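Local coordinates for cytochrome c, putative (Geobacter sulfurreducens, PDB 2CZS), which probably carries electrons as a small diheme c-type cytochrome, holding two covalently bound hemes, each with two axial histidines on its iron, at residues N16-F20 against Q36-H41. Sequence-based numbering, arbitrary orientation.
Sequences NHKRF and QCVECH. With HEM (protoporphyrin IX containing Fe), chain F.
This is a heme-bridged contact: H17 and H41 meet through one iron, where helix 18-25 starts and helix 30-37 ends. H17 NE2 and H41 NE2 each bind HEM FE at 2.0 Å, from opposite faces. H17 ND1 is hydrogen-bonded to D14, which should fix the turn of the ring. C37 SG is bonded to HEM CAB at 1.9 Å, and C40 SG to HEM CAC. The F20 ring lies on the H17 side of the heme, between HEM CBB over one face and R19 CG 3.9 Å above the centre of the other. R19 CG stands between its backbone N and carbonyl carbon (chi1 72°), which brings it over the ring. F20 CE1 is 3.5 Å from HEM CHC, and CZ meets HEM CMC. The ring edge reaches Q36 OE1, 3.5 Å from F20 CE2. Replacing F20 by an alanine is likely to open a gap against HEM CBB and HEM CMC and deprive R19 CG of that face. Farther from the heme, R19 NH2 sits 3.0 Å from Q36 OE1, guanidinium and amide planes 24° apart. It also makes a long salt bridge to E39 OE2. C37, C40 and H41 form the CXXCH motif of a c-type heme, here with bis-histidine ligation.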
# COMPACT_ATOMS: atom_id res chain seq x y z
N ASN A 16 -9.84 -1.12 -7.31
CA ASN A 16 -8.85 -0.14 -6.87
C ASN A 16 -7.44 -0.64 -6.67
O ASN A 16 -6.51 0.16 -6.66
CB ASN A 16 -9.32 0.56 -5.60
CG ASN A 16 -10.27 1.69 -5.89
OD1 ASN A 16 -10.28 2.22 -7.00
ND2 ASN A 16 -11.05 2.06 -4.91
N HIS A 17 -7.27 -1.96 -6.51
CA HIS A 17 -5.94 -2.49 -6.20
C HIS A 17 -5.48 -3.57 -7.15
O HIS A 17 -4.35 -4.06 -7.02
CB HIS A 17 -5.95 -3.03 -4.79
CG HIS A 17 -6.29 -1.99 -3.78
ND1 HIS A 17 -7.58 -1.71 -3.38
CD2 HIS A 17 -5.49 -1.15 -3.08
CE1 HIS A 17 -7.56 -0.76 -2.47
NE2 HIS A 17 -6.30 -0.39 -2.27
N LYS A 18 -6.36 -3.95 -8.08
CA LYS A 18 -5.99 -5.00 -9.03
C LYS A 18 -4.67 -4.75 -9.75
O LYS A 18 -3.89 -5.70 -9.93
CB LYS A 18 -7.13 -5.27 -10.05
CG LYS A 18 -6.78 -6.32 -11.13
CD LYS A 18 -8.01 -6.82 -11.88
CE LYS A 18 -8.43 -5.86 -12.95
NZ LYS A 18 -9.77 -6.24 -13.46
N ARG A 19 -4.42 -3.52 -10.19
CA ARG A 19 -3.20 -3.25 -10.96
C ARG A 19 -1.95 -3.52 -10.14
O ARG A 19 -0.94 -3.91 -10.70
CB ARG A 19 -3.18 -1.84 -11.55
CG ARG A 19 -2.96 -0.72 -10.55
CD ARG A 19 -3.08 0.63 -11.25
NE ARG A 19 -2.40 1.72 -10.54
CZ ARG A 19 -1.16 2.14 -10.79
NH1 ARG A 19 -0.44 1.56 -11.75
NH2 ARG A 19 -0.65 3.14 -10.10
N PHE A 20 -2.02 -3.36 -8.83
CA PHE A 20 -0.87 -3.69 -7.98
C PHE A 20 -0.65 -5.20 -7.83
O PHE A 20 0.46 -5.67 -7.87
CB PHE A 20 -0.96 -2.98 -6.64
CG PHE A 20 -1.26 -1.53 -6.77
CD1 PHE A 20 -2.51 -1.04 -6.42
CD2 PHE A 20 -0.33 -0.67 -7.32
CE1 PHE A 20 -2.80 0.32 -6.55
CE2 PHE A 20 -0.62 0.69 -7.49
CZ PHE A 20 -1.86 1.17 -7.07
N GLN A 36 3.28 4.16 -5.47
CA GLN A 36 1.98 4.37 -6.12
C GLN A 36 0.80 4.38 -5.16
O GLN A 36 -0.23 5.00 -5.45
CB GLN A 36 1.75 3.35 -7.26
CG GLN A 36 2.77 3.47 -8.42
CD GLN A 36 2.90 2.20 -9.25
OE1 GLN A 36 1.92 1.60 -9.66
NE2 GLN A 36 4.14 1.81 -9.52
N CYS A 37 0.93 3.76 -3.99
CA CYS A 37 -0.19 3.77 -3.01
C CYS A 37 -0.59 5.17 -2.50
O CYS A 37 -1.75 5.37 -2.14
CB CYS A 37 0.10 2.89 -1.79
SG CYS A 37 0.86 1.31 -2.15
N VAL A 38 0.40 6.07 -2.42
CA VAL A 38 0.29 7.45 -1.89
C VAL A 38 -0.66 8.29 -2.71
O VAL A 38 -1.20 9.29 -2.22
CB VAL A 38 1.69 8.18 -1.88
CG1 VAL A 38 1.69 9.35 -0.87
CG2 VAL A 38 2.80 7.22 -1.51
N GLU A 39 -0.85 7.91 -3.96
CA GLU A 39 -1.81 8.60 -4.84
C GLU A 39 -3.15 8.76 -4.18
O GLU A 39 -3.78 9.81 -4.32
CB GLU A 39 -2.01 7.84 -6.14
CG GLU A 39 -0.79 7.84 -7.02
CD GLU A 39 -1.00 7.04 -8.28
OE1 GLU A 39 -0.14 7.10 -9.18
OE2 GLU A 39 -2.05 6.34 -8.37
N CYS A 40 -3.58 7.71 -3.49
CA CYS A 40 -4.87 7.68 -2.81
C CYS A 40 -4.76 7.74 -1.30
O CYS A 40 -5.57 8.39 -0.64
CB CYS A 40 -5.65 6.44 -3.24
SG CYS A 40 -5.95 6.43 -5.00
N HIS A 41 -3.76 7.06 -0.76
CA HIS A 41 -3.59 6.96 0.67
C HIS A 41 -2.66 8.05 1.16
O HIS A 41 -1.46 7.90 1.15
CB HIS A 41 -3.05 5.57 1.02
CG HIS A 41 -4.03 4.46 0.77
ND1 HIS A 41 -5.04 4.16 1.65
CD2 HIS A 41 -4.12 3.55 -0.24
CE1 HIS A 41 -5.73 3.12 1.20
NE2 HIS A 41 -5.20 2.74 0.05
CHA HEM F . -8.18 0.44 1.29
CHB HEM F . -3.56 -0.76 0.84
CHC HEM F . -3.34 1.66 -3.35
CHD HEM F . -7.91 3.08 -2.77
C1A HEM F . -6.96 -0.08 1.54
C2A HEM F . -6.63 -0.82 2.73
C3A HEM F . -5.34 -1.15 2.60
C4A HEM F . -4.85 -0.63 1.34
CMA HEM F . -4.46 -1.95 3.58
CAA HEM F . -7.60 -1.11 3.90
CBA HEM F . -8.48 -2.30 3.60
CGA HEM F . -9.35 -2.69 4.77
O1A HEM F . -9.72 -1.86 5.64
O2A HEM F . -9.66 -3.91 4.81
C1B HEM F . -3.11 -0.24 -0.34
C2B HEM F . -1.77 -0.40 -0.86
C3B HEM F . -1.70 0.26 -2.04
C4B HEM F . -2.98 0.88 -2.30
CMB HEM F . -0.70 -1.22 -0.11
CAB HEM F . -0.49 0.34 -3.00
CBB HEM F . 0.06 -0.82 -3.49
C1C HEM F . -4.55 2.31 -3.48
C2C HEM F . -4.83 3.25 -4.58
C3C HEM F . -6.12 3.64 -4.41
C4C HEM F . -6.63 2.95 -3.26
CMC HEM F . -3.82 3.72 -5.64
CAC HEM F . -6.95 4.61 -5.28
CBC HEM F . -7.30 4.22 -6.51
C1D HEM F . -8.43 2.46 -1.67
C2D HEM F . -9.80 2.52 -1.20
C3D HEM F . -9.87 1.72 0.08
C4D HEM F . -8.53 1.23 0.26
CMD HEM F . -11.00 3.26 -1.83
CAD HEM F . -11.13 1.45 0.95
CBD HEM F . -11.53 -0.02 0.93
CGD HEM F . -11.68 -0.49 -0.49
O1D HEM F . -12.73 -0.18 -1.09
O2D HEM F . -10.76 -1.18 -1.01
NA HEM F . -5.88 0.04 0.72
NB HEM F . -3.82 0.56 -1.25
NC HEM F . -5.66 2.15 -2.70
ND HEM F . -7.72 1.71 -0.77
FE HEM F . -5.74 1.10 -1.02